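Local coordinates for protein DyP2 (Amycolatopsis sp. ATCC 39116, PDB 4G2C) that probably oxidises dyes and lignin-related compounds at a haem, acting as a multifunctional dye-decolourising peroxidase, at residues A[50-55]-A[93-98]; A[57-62]-A[224-229]; A[111-116]-A[170-175]; A[259-264]-A[486-491]. One frame throughout, in Å; residues are numbered along the deposited sequence.

Interaction 1 (A[50-55]-A[93-98]); sequences MLDELQ and SARTHL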
loop_
_atom_site.group_PDB
_atom_site.type_symbol
_atom_site.label_atom_id
_atom_site.label_comp_id
_atom_site.label_asym_id
_atom_site.label_seq_id
_atom_site.Cartn_x
_atom_site.Cartn_y
_atom_site.Cartn_z
ATOM N N MET A 50 14.350 12.690 -15.830
ATOM C CA MET A 50 13.677 12.372 -14.573
ATOM C C MET A 50 13.670 10.875 -14.317
ATOM O O MET A 50 13.929 10.430 -13.207
ATOM C CB MET A 50 12.250 12.924 -14.561
ATOM C CG MET A 50 11.470 12.609 -13.283
ATOM S SD MET A 50 10.727 10.981 -13.408
ATOM C CE MET A 50 9.502 11.280 -14.684
ATOM N N LEU A 51 13.380 10.111 -15.362
ATOM C CA LEU A 51 13.392 8.655 -15.291
ATOM C C LEU A 51 14.766 8.072 -14.987
ATOM O O LEU A 51 14.859 7.019 -14.348
ATOM C CB LEU A 51 12.882 8.052 -16.602
ATOM C CG LEU A 51 11.368 8.028 -16.812
ATOM C CD1 LEU A 51 11.032 7.495 -18.208
ATOM C CD2 LEU A 51 10.688 7.191 -15.736
ATOM N N ASP A 52 15.817 8.736 -15.479
ATOM C CA ASP A 52 17.196 8.297 -15.270
ATOM C C ASP A 52 17.618 8.569 -13.842
ATOM O O ASP A 52 18.558 7.950 -13.340
ATOM C CB ASP A 52 18.168 9.033 -16.211
ATOM C CG ASP A 52 18.062 8.565 -17.648
ATOM O OD1 ASP A 52 17.718 7.381 -17.855
ATOM O OD2 ASP A 52 18.315 9.376 -18.566
ATOM N N GLU A 53 16.934 9.504 -13.192
ATOM C CA GLU A 53 17.331 9.898 -11.843
ATOM C C GLU A 53 16.328 9.461 -10.769
ATOM O O GLU A 53 16.495 9.760 -9.594
ATOM C CB GLU A 53 17.578 11.400 -11.778
ATOM C CG GLU A 53 18.667 11.880 -12.721
ATOM C CD GLU A 53 20.072 11.486 -12.262
ATOM O OE1 GLU A 53 20.204 10.738 -11.270
ATOM O OE2 GLU A 53 21.051 11.925 -12.902
ATOM N N LEU A 54 15.299 8.736 -11.181
ATOM C CA LEU A 54 14.260 8.290 -10.257
ATOM C C LEU A 54 14.549 6.883 -9.768
ATOM O O LEU A 54 14.934 6.020 -10.552
ATOM C CB LEU A 54 12.885 8.292 -10.943
ATOM C CG LEU A 54 11.703 8.146 -9.982
ATOM C CD1 LEU A 54 11.426 9.473 -9.266
ATOM C CD2 LEU A 54 10.450 7.635 -10.684
ATOM N N GLN A 55 14.319 6.645 -8.479
ATOM C CA GLN A 55 14.359 5.286 -7.946
ATOM C C GLN A 55 13.249 4.421 -8.534
ATOM O O GLN A 55 12.183 4.931 -8.879
ATOM C CB GLN A 55 14.234 5.277 -6.418
ATOM C CG GLN A 55 15.384 5.922 -5.658
ATOM C CD GLN A 55 15.227 5.716 -4.172
ATOM O OE1 GLN A 55 14.905 4.616 -3.727
ATOM N NE2 GLN A 55 15.425 6.771 -3.395
ATOM N N SER A 93 18.075 2.885 -11.982
ATOM C CA SER A 93 17.088 3.956 -12.133
ATOM C C SER A 93 15.713 3.399 -12.457
ATOM O O SER A 93 15.572 2.244 -12.862
ATOM C CB SER A 93 17.488 4.878 -13.276
ATOM O OG SER A 93 17.586 4.121 -14.471
ATOM N N ALA A 94 14.701 4.239 -12.303
ATOM C CA ALA A 94 13.372 3.883 -12.765
ATOM C C ALA A 94 13.440 3.316 -14.181
ATOM O O ALA A 94 12.877 2.244 -14.461
ATOM C CB ALA A 94 12.457 5.088 -12.721
ATOM N N ARG A 95 14.124 4.029 -15.075
ATOM C CA ARG A 95 14.161 3.602 -16.476
ATOM C C ARG A 95 14.801 2.221 -16.668
ATOM O O ARG A 95 14.267 1.377 -17.400
ATOM C CB ARG A 95 14.872 4.620 -17.367
ATOM C CG ARG A 95 14.791 4.225 -18.848
ATOM C CD ARG A 95 15.807 4.954 -19.722
ATOM N NE ARG A 95 15.603 6.399 -19.720
ATOM C CZ ARG A 95 14.690 7.025 -20.458
ATOM N NH1 ARG A 95 13.885 6.325 -21.257
ATOM N NH2 ARG A 95 14.580 8.349 -20.389
ATOM N N THR A 96 15.940 1.986 -16.023
ATOM C CA THR A 96 16.545 0.657 -16.096
ATOM C C THR A 96 15.555 -0.399 -15.591
ATOM O O THR A 96 15.459 -1.499 -16.147
ATOM C CB THR A 96 17.849 0.565 -15.280
ATOM O OG1 THR A 96 18.823 1.464 -15.827
ATOM C CG2 THR A 96 18.398 -0.853 -15.321
ATOM N N HIS A 97 14.827 -0.076 -14.529
ATOM C CA HIS A 97 13.880 -1.041 -13.982
ATOM C C HIS A 97 12.805 -1.365 -15.019
ATOM O O HIS A 97 12.437 -2.520 -15.210
ATOM C CB HIS A 97 13.224 -0.526 -12.700
ATOM C CG HIS A 97 12.118 -1.409 -12.206
ATOM N ND1 HIS A 97 10.985 -0.917 -11.595
ATOM C CD2 HIS A 97 11.970 -2.754 -12.245
ATOM C CE1 HIS A 97 10.184 -1.922 -11.283
ATOM N NE2 HIS A 97 10.758 -3.046 -11.668
ATOM N N LEU A 98 12.317 -0.328 -15.689
ATOM C CA LEU A 98 11.240 -0.476 -16.664
ATOM C C LEU A 98 11.680 -1.360 -17.829
ATOM O O LEU A 98 10.941 -2.248 -18.280
ATOM C CB LEU A 98 10.782 0.903 -17.149
ATOM C CG LEU A 98 10.017 1.687 -16.073
ATOM C CD1 LEU A 98 9.684 3.107 -16.518
ATOM C CD2 LEU A 98 8.751 0.930 -15.679
HETATM O O HOH W 1 19.206 5.389 -16.649
#
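Within the DyP alpha+beta domain, the first turn of helix 94-107 abuts the C-terminal part of helix 45-53, with Ser-93, Ala-94 and Arg-95 meeting Leu-51, Asp-52 and Leu-54. Two amides of the capped helix start donate to carbonyls across the gap. Arg-95 N reaches Leu-51 O at 3.2 Å, from above the carbonyl plane; Ala-94 N is bonded to Leu-54 O, although the modelled 2.5 Å is doubtfully short. Ser-93 is the N-cap: its OG lies between the backbone N and the carbonyl carbon (chi1 59°), where it accepts from Thr-96 N at 3.1 Å, almost straight (171°). Beside these bonds the Ala-94 methyl packs on Leu-54, CB to CB 3.7 Å, and on Leu-51 CD2. The Arg-95 chain bends at chi3 and brings NE to Asp-52 OD1 at 3.0 Å, a salt bridge in the guanidinium plane that strikes the carboxylate from above. Leu-51 CD1 lies over one guanidinium face, offset toward its rim, while NH2 continues to Ala-48 O. An alanine in place of Arg-95 would probably leave the Asp-52 carboxylate without its cationic mate and Ala-48 O without this donor. A water donates to Asp-52 OD1 and is also hydrogen-bonded to Ser-93 OG, so arginine and water both grip OD1. The Arg-95 amide on the Leu-51 carbonyl and the salt bridge beside it are probably both electrostatically favourable.

Interaction 2 (A[57-62]-A[224-229]); sequences NILKAH and PLFLTE. With ACT (acetate ion), chain X.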
loop_
_atom_site.group_PDB
_atom_site.type_symbol
_atom_site.label_atom_id
_atom_site.label_comp_id
_atom_site.label_asym_id
_atom_site.label_seq_id
_atom_site.Cartn_x
_atom_site.Cartn_y
_atom_site.Cartn_z
ATOM N N ASN A 57 10.362 1.252 -8.168
ATOM C CA ASN A 57 9.302 0.923 -7.215
ATOM C C ASN A 57 8.296 2.060 -7.019
ATOM O O ASN A 57 7.287 1.886 -6.339
ATOM C CB ASN A 57 9.882 0.451 -5.871
ATOM C CG ASN A 57 8.866 -0.322 -5.030
ATOM O OD1 ASN A 57 8.024 -1.061 -5.558
ATOM N ND2 ASN A 57 8.936 -0.153 -3.722
ATOM N N ILE A 58 8.561 3.216 -7.630
ATOM C CA ILE A 58 7.711 4.371 -7.402
ATOM C C ILE A 58 6.622 4.489 -8.475
ATOM O O ILE A 58 5.451 4.321 -8.178
ATOM C CB ILE A 58 8.530 5.681 -7.258
ATOM C CG1 ILE A 58 9.438 5.611 -6.019
ATOM C CG2 ILE A 58 7.596 6.873 -7.133
ATOM C CD1 ILE A 58 10.568 6.667 -5.983
ATOM N N LEU A 59 7.012 4.768 -9.713
ATOM C CA LEU A 59 6.045 4.853 -10.814
ATOM C C LEU A 59 5.498 3.467 -11.208
ATOM O O LEU A 59 4.454 3.353 -11.852
ATOM C CB LEU A 59 6.658 5.550 -12.038
ATOM C CG LEU A 59 6.996 7.043 -12.017
ATOM C CD1 LEU A 59 7.699 7.435 -13.298
ATOM C CD2 LEU A 59 5.753 7.941 -11.813
ATOM N N LYS A 60 6.208 2.422 -10.806
ATOM C CA LYS A 60 5.835 1.048 -11.135
ATOM C C LYS A 60 6.425 0.132 -10.065
ATOM O O LYS A 60 7.627 0.160 -9.836
ATOM C CB LYS A 60 6.438 0.683 -12.489
ATOM C CG LYS A 60 6.347 -0.793 -12.859
ATOM C CD LYS A 60 5.162 -1.015 -13.732
ATOM C CE LYS A 60 4.961 -2.471 -14.066
ATOM N NZ LYS A 60 3.513 -2.687 -14.312
ATOM N N ALA A 61 5.597 -0.676 -9.412
ATOM C CA ALA A 61 6.076 -1.514 -8.309
ATOM C C ALA A 61 7.255 -2.412 -8.716
ATOM O O ALA A 61 7.362 -2.811 -9.863
ATOM C CB ALA A 61 4.932 -2.361 -7.746
ATOM N N HIS A 62 8.147 -2.725 -7.783
ATOM C CA HIS A 62 9.221 -3.666 -8.081
ATOM C C HIS A 62 8.852 -5.010 -7.462
ATOM O O HIS A 62 8.267 -5.056 -6.381
ATOM C CB HIS A 62 10.557 -3.158 -7.542
ATOM C CG HIS A 62 11.759 -3.822 -8.147
ATOM N ND1 HIS A 62 12.113 -5.127 -7.871
ATOM C CD2 HIS A 62 12.699 -3.352 -9.005
ATOM C CE1 HIS A 62 13.214 -5.433 -8.532
ATOM N NE2 HIS A 62 13.586 -4.376 -9.231
ATOM N N PRO A 224 -3.159 2.945 -8.920
ATOM C CA PRO A 224 -3.017 4.093 -9.830
ATOM C C PRO A 224 -1.936 3.803 -10.872
ATOM O O PRO A 224 -0.861 3.336 -10.509
ATOM C CB PRO A 224 -2.556 5.221 -8.901
ATOM C CG PRO A 224 -1.877 4.510 -7.748
ATOM C CD PRO A 224 -2.708 3.259 -7.553
ATOM N N LEU A 225 -2.225 4.034 -12.150
ATOM C CA LEU A 225 -1.226 3.818 -13.196
ATOM C C LEU A 225 -0.683 5.155 -13.710
ATOM O O LEU A 225 -1.423 5.953 -14.287
ATOM C CB LEU A 225 -1.805 2.989 -14.349
ATOM C CG LEU A 225 -2.417 1.641 -13.929
ATOM C CD1 LEU A 225 -2.937 0.823 -15.113
ATOM C CD2 LEU A 225 -1.392 0.837 -13.113
ATOM N N PHE A 226 0.607 5.393 -13.490
ATOM C CA PHE A 226 1.230 6.656 -13.870
ATOM C C PHE A 226 1.820 6.604 -15.278
ATOM O O PHE A 226 2.146 7.629 -15.860
ATOM C CB PHE A 226 2.315 7.041 -12.851
ATOM C CG PHE A 226 1.847 6.992 -11.429
ATOM C CD1 PHE A 226 1.038 7.999 -10.920
ATOM C CD2 PHE A 226 2.181 5.912 -10.603
ATOM C CE1 PHE A 226 0.583 7.950 -9.605
ATOM C CE2 PHE A 226 1.740 5.857 -9.289
ATOM C CZ PHE A 226 0.941 6.884 -8.783
ATOM N N LEU A 227 1.965 5.399 -15.810
ATOM C CA LEU A 227 2.584 5.192 -17.114
ATOM C C LEU A 227 1.533 4.798 -18.143
ATOM O O LEU A 227 0.676 3.938 -17.894
ATOM C CB LEU A 227 3.670 4.111 -17.028
ATOM C CG LEU A 227 4.707 4.406 -15.936
ATOM C CD1 LEU A 227 5.791 3.326 -15.880
ATOM C CD2 LEU A 227 5.320 5.783 -16.153
ATOM N N THR A 228 1.600 5.444 -19.297
ATOM C CA THR A 228 0.595 5.242 -20.324
ATOM C C THR A 228 0.648 3.810 -20.810
ATOM O O THR A 228 -0.379 3.235 -21.158
ATOM C CB THR A 228 0.811 6.210 -21.503
ATOM O OG1 THR A 228 0.659 7.557 -21.033
ATOM C CG2 THR A 228 -0.205 5.952 -22.593
ATOM N N GLU A 229 1.859 3.248 -20.822
ATOM C CA GLU A 229 2.092 1.863 -21.232
ATOM C C GLU A 229 1.402 0.896 -20.263
ATOM O O GLU A 229 1.024 -0.216 -20.637
ATOM C CB GLU A 229 3.604 1.547 -21.272
ATOM C CG GLU A 229 4.422 2.255 -22.373
ATOM C CD GLU A 229 4.737 3.722 -22.078
ATOM O OE1 GLU A 229 4.375 4.217 -20.991
ATOM O OE2 GLU A 229 5.351 4.385 -22.943
HETATM C C ACT X . 1.968 -0.347 -10.684
HETATM O O ACT X . 2.843 -0.879 -9.964
HETATM O OXT ACT X . 1.716 0.865 -10.452
HETATM C CH3 ACT X . 1.267 -1.125 -11.762
HETATM O O HOH W 2 2.361 3.024 -13.814
#
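Phe-226 and Leu-227 meet Leu-59 where the loop joining helix 45-53 to strand 66-74 passes the N-cap of helix 228-237, Leu-227. Phe-226 has CG anti to its carbonyl carbon (chi1 -51°), which sets CD2 and CE2 beside the carbonyls of Leu-59 and Ile-58. Its CB touches Leu-59 CD2 at 3.7 Å, and CG leans on the same methyl. Further out, CD2 comes to Leu-59 O at 3.6 Å, the oxygen at the ring edge, and CE2 is 4.2 Å from Ile-58 O. On the other branch of Leu-59, CD1 meets Leu-227 CD2 at 4.1 Å, the two side chains crossing at about a right angle. Ala-248, Val-253 and Ala-374 add to the packing of the ring. A serine in place of Phe-226 would probably open a gap beside Leu-59 CD2 and strip the aromatic edge from Leu-59 O. No direct hydrogen bond joins the segments; a water donates to Leu-59 O (2.9 Å) and accepts from Phe-226 N. Lys-60 NZ forms a salt bridge with Asp-230. An acetate, probably from the crystallisation liquor, sits between the segments, its CH3 against Leu-225 CD2 and its O held by Ala-61 N at 2.8 Å, nearly straight (173°).

Interaction 3 (A[111-116]-A[170-175]); sequences GTPYLG and LGDATA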
loop_
_atom_site.group_PDB
_atom_site.type_symbol
_atom_site.label_atom_id
_atom_site.label_comp_id
_atom_site.label_asym_id
_atom_site.label_seq_id
_atom_site.Cartn_x
_atom_site.Cartn_y
_atom_site.Cartn_z
ATOM N N GLY A 111 16.086 -9.849 -14.717
ATOM C CA GLY A 111 16.247 -8.520 -14.153
ATOM C C GLY A 111 17.091 -8.550 -12.895
ATOM O O GLY A 111 17.569 -9.606 -12.488
ATOM N N THR A 112 17.277 -7.394 -12.271
ATOM C CA THR A 112 18.119 -7.317 -11.085
ATOM C C THR A 112 17.341 -6.985 -9.815
ATOM O O THR A 112 16.144 -6.684 -9.855
ATOM C CB THR A 112 19.238 -6.270 -11.248
ATOM O OG1 THR A 112 18.652 -4.985 -11.483
ATOM C CG2 THR A 112 20.154 -6.627 -12.402
ATOM N N PRO A 113 18.037 -7.030 -8.675
ATOM C CA PRO A 113 17.424 -6.763 -7.370
ATOM C C PRO A 113 17.029 -5.285 -7.216
ATOM O O PRO A 113 17.472 -4.428 -7.983
ATOM C CB PRO A 113 18.535 -7.143 -6.368
ATOM C CG PRO A 113 19.545 -7.912 -7.145
ATOM C CD PRO A 113 19.455 -7.419 -8.560
ATOM N N TYR A 114 16.184 -5.009 -6.229
ATOM C CA TYR A 114 15.762 -3.647 -5.905
ATOM C C TYR A 114 16.403 -3.196 -4.599
ATOM O O TYR A 114 16.278 -3.858 -3.559
ATOM C CB TYR A 114 14.228 -3.573 -5.818
ATOM C CG TYR A 114 13.653 -2.338 -5.132
ATOM C CD1 TYR A 114 14.005 -1.048 -5.529
ATOM C CD2 TYR A 114 12.729 -2.469 -4.105
ATOM C CE1 TYR A 114 13.452 0.070 -4.896
ATOM C CE2 TYR A 114 12.186 -1.369 -3.468
ATOM C CZ TYR A 114 12.541 -0.109 -3.866
ATOM O OH TYR A 114 11.976 0.962 -3.218
ATOM N N LEU A 115 17.102 -2.071 -4.680
ATOM C CA LEU A 115 17.656 -1.375 -3.522
ATOM C C LEU A 115 16.967 -0.027 -3.386
ATOM O O LEU A 115 17.242 0.897 -4.151
ATOM C CB LEU A 115 19.159 -1.137 -3.701
ATOM C CG LEU A 115 19.743 -0.255 -2.596
ATOM C CD1 LEU A 115 19.389 -0.864 -1.256
ATOM C CD2 LEU A 115 21.252 -0.099 -2.728
ATOM N N GLY A 116 16.057 0.085 -2.430
ATOM C CA GLY A 116 15.367 1.339 -2.203
ATOM C C GLY A 116 15.967 2.073 -1.026
ATOM O O GLY A 116 16.375 1.454 -0.048
ATOM N N LEU A 170 15.526 -3.961 0.225
ATOM C CA LEU A 170 16.229 -4.887 -0.641
ATOM C C LEU A 170 15.243 -5.962 -1.064
ATOM O O LEU A 170 14.808 -6.766 -0.237
ATOM C CB LEU A 170 17.384 -5.550 0.113
ATOM C CG LEU A 170 18.576 -4.721 0.577
ATOM C CD1 LEU A 170 18.152 -3.608 1.553
ATOM C CD2 LEU A 170 19.610 -5.674 1.197
ATOM N N GLY A 171 14.890 -5.980 -2.345
ATOM C CA GLY A 171 13.844 -6.869 -2.820
ATOM C C GLY A 171 14.149 -7.584 -4.127
ATOM O O GLY A 171 14.879 -7.074 -4.990
ATOM N N ASP A 172 13.572 -8.772 -4.272
ATOM C CA ASP A 172 13.801 -9.600 -5.447
ATOM C C ASP A 172 12.754 -10.713 -5.454
ATOM O O ASP A 172 12.021 -10.889 -4.477
ATOM C CB ASP A 172 15.217 -10.183 -5.425
ATOM C CG ASP A 172 15.717 -10.585 -6.807
ATOM O OD1 ASP A 172 16.204 -9.709 -7.559
ATOM O OD2 ASP A 172 15.638 -11.788 -7.139
ATOM N N ALA A 173 12.684 -11.451 -6.557
ATOM C CA ALA A 173 11.773 -12.578 -6.674
ATOM C C ALA A 173 12.183 -13.714 -5.739
ATOM O O ALA A 173 11.342 -14.472 -5.274
ATOM C CB ALA A 173 11.730 -13.074 -8.120
ATOM N N THR A 174 13.477 -13.825 -5.458
ATOM C CA THR A 174 13.979 -14.942 -4.658
ATOM C C THR A 174 14.981 -14.447 -3.626
ATOM O O THR A 174 15.565 -13.375 -3.790
ATOM C CB THR A 174 14.633 -16.037 -5.536
ATOM O OG1 THR A 174 15.720 -15.473 -6.277
ATOM C CG2 THR A 174 13.633 -16.629 -6.525
ATOM N N ALA A 175 15.172 -15.240 -2.570
ATOM C CA ALA A 175 16.034 -14.890 -1.439
ATOM C C ALA A 175 17.500 -14.665 -1.814
ATOM O O ALA A 175 18.177 -13.813 -1.237
ATOM C CB ALA A 175 15.924 -15.964 -0.343
HETATM O O HOH W 3 17.667 -10.883 -9.408
#
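Tyr-114 and Gly-171 form the tight part of this contact, an antiparallel hydrogen-bonded pair. Tyr-114 N donates to Gly-171 O at 2.7 Å, and Gly-171 N returns a bond to Tyr-114 O at 2.8 Å. The same Tyr-114 O also receives a CA-H...O contact from Leu-170 CA at 3.1 Å. One residue along, Leu-115 and Leu-170 make a non-hydrogen-bonded pair whose side chains run alongside each other, CD1 to CD1 at 4.1 Å. Leu-181 packs on Leu-170, and Leu-90 and Met-91 on Leu-115. On the other sheet face, the Tyr-114 ring meets the ring of His-62.

Toward Gly-111 and Thr-112 the pairing gives way to a looser, watery end. Asp-172 lies beside Pro-113 with CG anti to the backbone N (chi1 -158°), which brings OD1 within 3.2 Å of Pro-113 CA. A water donates to Asp-172 OD1 at 2.6 Å and only weakly to Gly-111 O, linking the Asp-172 carboxylate to the Gly-111 carbonyl. Asp-172 OD2 accepts a weak bond from Thr-174 N. Strand 114-119 is here the outermost strand of an antiparallel sheet ordered 114-119, 166-172, 66-74, 193-205, with the short strand 211-212 beyond, consistent with the ferredoxin-like fold of DyP-type peroxidases.

Interaction 4 (A[259-264]-A[486-491]); sequences AAPDPT and SLAFLR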
loop_
_atom_site.group_PDB
_atom_site.type_symbol
_atom_site.label_atom_id
_atom_site.label_comp_id
_atom_site.label_asym_id
_atom_site.label_seq_id
_atom_site.Cartn_x
_atom_site.Cartn_y
_atom_site.Cartn_z
ATOM N N ALA A 259 16.724 19.098 -2.281
ATOM C CA ALA A 259 18.167 19.196 -2.080
ATOM C C ALA A 259 18.979 18.685 -3.274
ATOM O O ALA A 259 20.193 18.602 -3.197
ATOM C CB ALA A 259 18.571 18.444 -0.818
ATOM N N ALA A 260 18.308 18.320 -4.358
ATOM C CA ALA A 260 18.989 17.772 -5.526
ATOM C C ALA A 260 19.660 18.862 -6.358
ATOM O O ALA A 260 19.340 20.040 -6.224
ATOM C CB ALA A 260 18.010 17.003 -6.382
ATOM N N PRO A 261 20.585 18.469 -7.242
ATOM C CA PRO A 261 21.270 19.493 -8.037
ATOM C C PRO A 261 20.303 20.271 -8.931
ATOM O O PRO A 261 20.536 21.451 -9.191
ATOM C CB PRO A 261 22.263 18.677 -8.875
ATOM C CG PRO A 261 22.423 17.379 -8.129
ATOM C CD PRO A 261 21.073 17.113 -7.551
ATOM N N ASP A 262 19.226 19.625 -9.376
ATOM C CA ASP A 262 18.233 20.282 -10.222
ATOM C C ASP A 262 16.837 19.701 -10.006
ATOM O O ASP A 262 16.447 18.708 -10.645
ATOM C CB ASP A 262 18.629 20.169 -11.693
ATOM C CG ASP A 262 17.754 21.018 -12.597
ATOM O OD1 ASP A 262 16.730 21.552 -12.115
ATOM O OD2 ASP A 262 18.074 21.135 -13.797
ATOM N N PRO A 263 16.077 20.318 -9.094
ATOM C CA PRO A 263 14.720 19.874 -8.771
ATOM C C PRO A 263 13.774 19.936 -9.962
ATOM O O PRO A 263 12.672 19.413 -9.860
ATOM C CB PRO A 263 14.278 20.856 -7.680
ATOM C CG PRO A 263 15.570 21.287 -7.040
ATOM C CD PRO A 263 16.550 21.365 -8.173
ATOM N N THR A 264 14.184 20.536 -11.073
ATOM C CA THR A 264 13.303 20.558 -12.236
ATOM C C THR A 264 13.318 19.219 -12.975
ATOM O O THR A 264 12.466 18.971 -13.827
ATOM C CB THR A 264 13.637 21.717 -13.208
ATOM O OG1 THR A 264 14.938 21.519 -13.782
ATOM C CG2 THR A 264 13.618 23.037 -12.466
ATOM N N SER A 486 15.990 11.570 -5.152
ATOM C CA SER A 486 16.474 11.248 -6.479
ATOM C C SER A 486 17.863 10.632 -6.395
ATOM O O SER A 486 18.606 10.868 -5.428
ATOM C CB SER A 486 16.521 12.513 -7.328
ATOM O OG SER A 486 17.491 13.404 -6.806
ATOM N N LEU A 487 18.222 9.856 -7.418
ATOM C CA LEU A 487 19.562 9.272 -7.493
ATOM C C LEU A 487 20.668 10.328 -7.542
ATOM O O LEU A 487 21.708 10.154 -6.922
ATOM C CB LEU A 487 19.688 8.316 -8.683
ATOM C CG LEU A 487 18.765 7.092 -8.664
ATOM C CD1 LEU A 487 19.014 6.187 -9.880
ATOM C CD2 LEU A 487 18.882 6.321 -7.360
ATOM N N ALA A 488 20.437 11.412 -8.280
ATOM C CA ALA A 488 21.400 12.504 -8.372
ATOM C C ALA A 488 21.668 13.132 -7.001
ATOM O O ALA A 488 22.792 13.530 -6.704
ATOM C CB ALA A 488 20.930 13.563 -9.381
ATOM N N PHE A 489 20.641 13.213 -6.160
ATOM C CA PHE A 489 20.864 13.703 -4.805
ATOM C C PHE A 489 21.816 12.784 -4.052
ATOM O O PHE A 489 22.766 13.242 -3.413
ATOM C CB PHE A 489 19.560 13.814 -4.016
ATOM C CG PHE A 489 19.782 13.984 -2.541
ATOM C CD1 PHE A 489 20.104 15.234 -2.011
ATOM C CD2 PHE A 489 19.707 12.893 -1.684
ATOM C CE1 PHE A 489 20.323 15.387 -0.653
ATOM C CE2 PHE A 489 19.922 13.041 -0.327
ATOM C CZ PHE A 489 20.235 14.284 0.188
ATOM N N LEU A 490 21.543 11.486 -4.118
ATOM C CA LEU A 490 22.333 10.507 -3.383
ATOM C C LEU A 490 23.803 10.508 -3.837
ATOM O O LEU A 490 24.710 10.409 -3.014
ATOM C CB LEU A 490 21.715 9.115 -3.508
ATOM C CG LEU A 490 20.304 8.935 -2.936
ATOM C CD1 LEU A 490 19.797 7.524 -3.177
ATOM C CD2 LEU A 490 20.221 9.289 -1.444
ATOM N N ARG A 491 24.027 10.633 -5.143
ATOM C CA ARG A 491 25.383 10.708 -5.686
ATOM C C ARG A 491 26.086 12.003 -5.250
ATOM O O ARG A 491 27.304 12.022 -5.062
ATOM C CB ARG A 491 25.385 10.612 -7.219
ATOM C CG ARG A 491 24.854 9.301 -7.821
ATOM C CD ARG A 491 25.251 9.166 -9.311
ATOM N NE ARG A 491 24.832 10.324 -10.107
ATOM C CZ ARG A 491 23.598 10.493 -10.580
ATOM N NH1 ARG A 491 22.678 9.576 -10.328
ATOM N NH2 ARG A 491 23.278 11.572 -11.294
#
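Two alanines and a proline of loop 259-264 pack on the start of helix 487-491, and a backbone oxygen, Ala-259 O, lies in the plane of the Phe-489 ring, at its edge, 3.6 Å from Phe-489 CD1. No hydrogen bond crosses between the segments. Ala-259 CB presses on Phe-489 CE1 at 3.5 Å, approaching the ring obliquely. A chi1 of 166° sets Phe-489 CG opposite the backbone N, which puts CD1 and CE1 beside Ala-259. Ala-260 CB touches Ser-486 OG at 3.7 Å and lies near Phe-489 CB. Next along the loop, Pro-261 places CD against Ala-488 CB at 4.0 Å.

Farther on, Asp-262 OD1 accepts from Thr-264 N at 2.9 Å, an Asx turn in the loop, past its contact with the helix. The polar work on the helix side is done by Ser-486, whose OG accepts from Phe-489 N at 3.2 Å and is also hydrogen-bonded to Asp-257, so the loop leading into 259-264 holds the capping hydroxyl. The contact thus belongs to a serine N-cap, here starting the short helix 487-491 at the C-terminal end of the chain, with small apolar residues packed beside its first turn.

Overall arrangement
Interaction 1 is the hub: centre to centre it lies about 11 Å from interaction 2, about 13 Å from interaction 4 and about 15 Å from interaction 3, and it touches all three. Toward interaction 4, Glu-53 OE2 forms a salt bridge with Arg-491 NH2 at 2.8 Å, tying helix 45-53 to the C-terminal helix. Toward interaction 2, the stacked rings of His-97 and His-62 and the packing of Leu-54 on Leu-59 continue the buried interior. Interaction 3 lies along the chain inside the loop closed by interaction 2. Interaction 2 leads toward the haem, with the Phe-226 side chain about 11 Å from it; interaction 4, its centre about 21 Å from that of interaction 2, belongs to the chain's periphery.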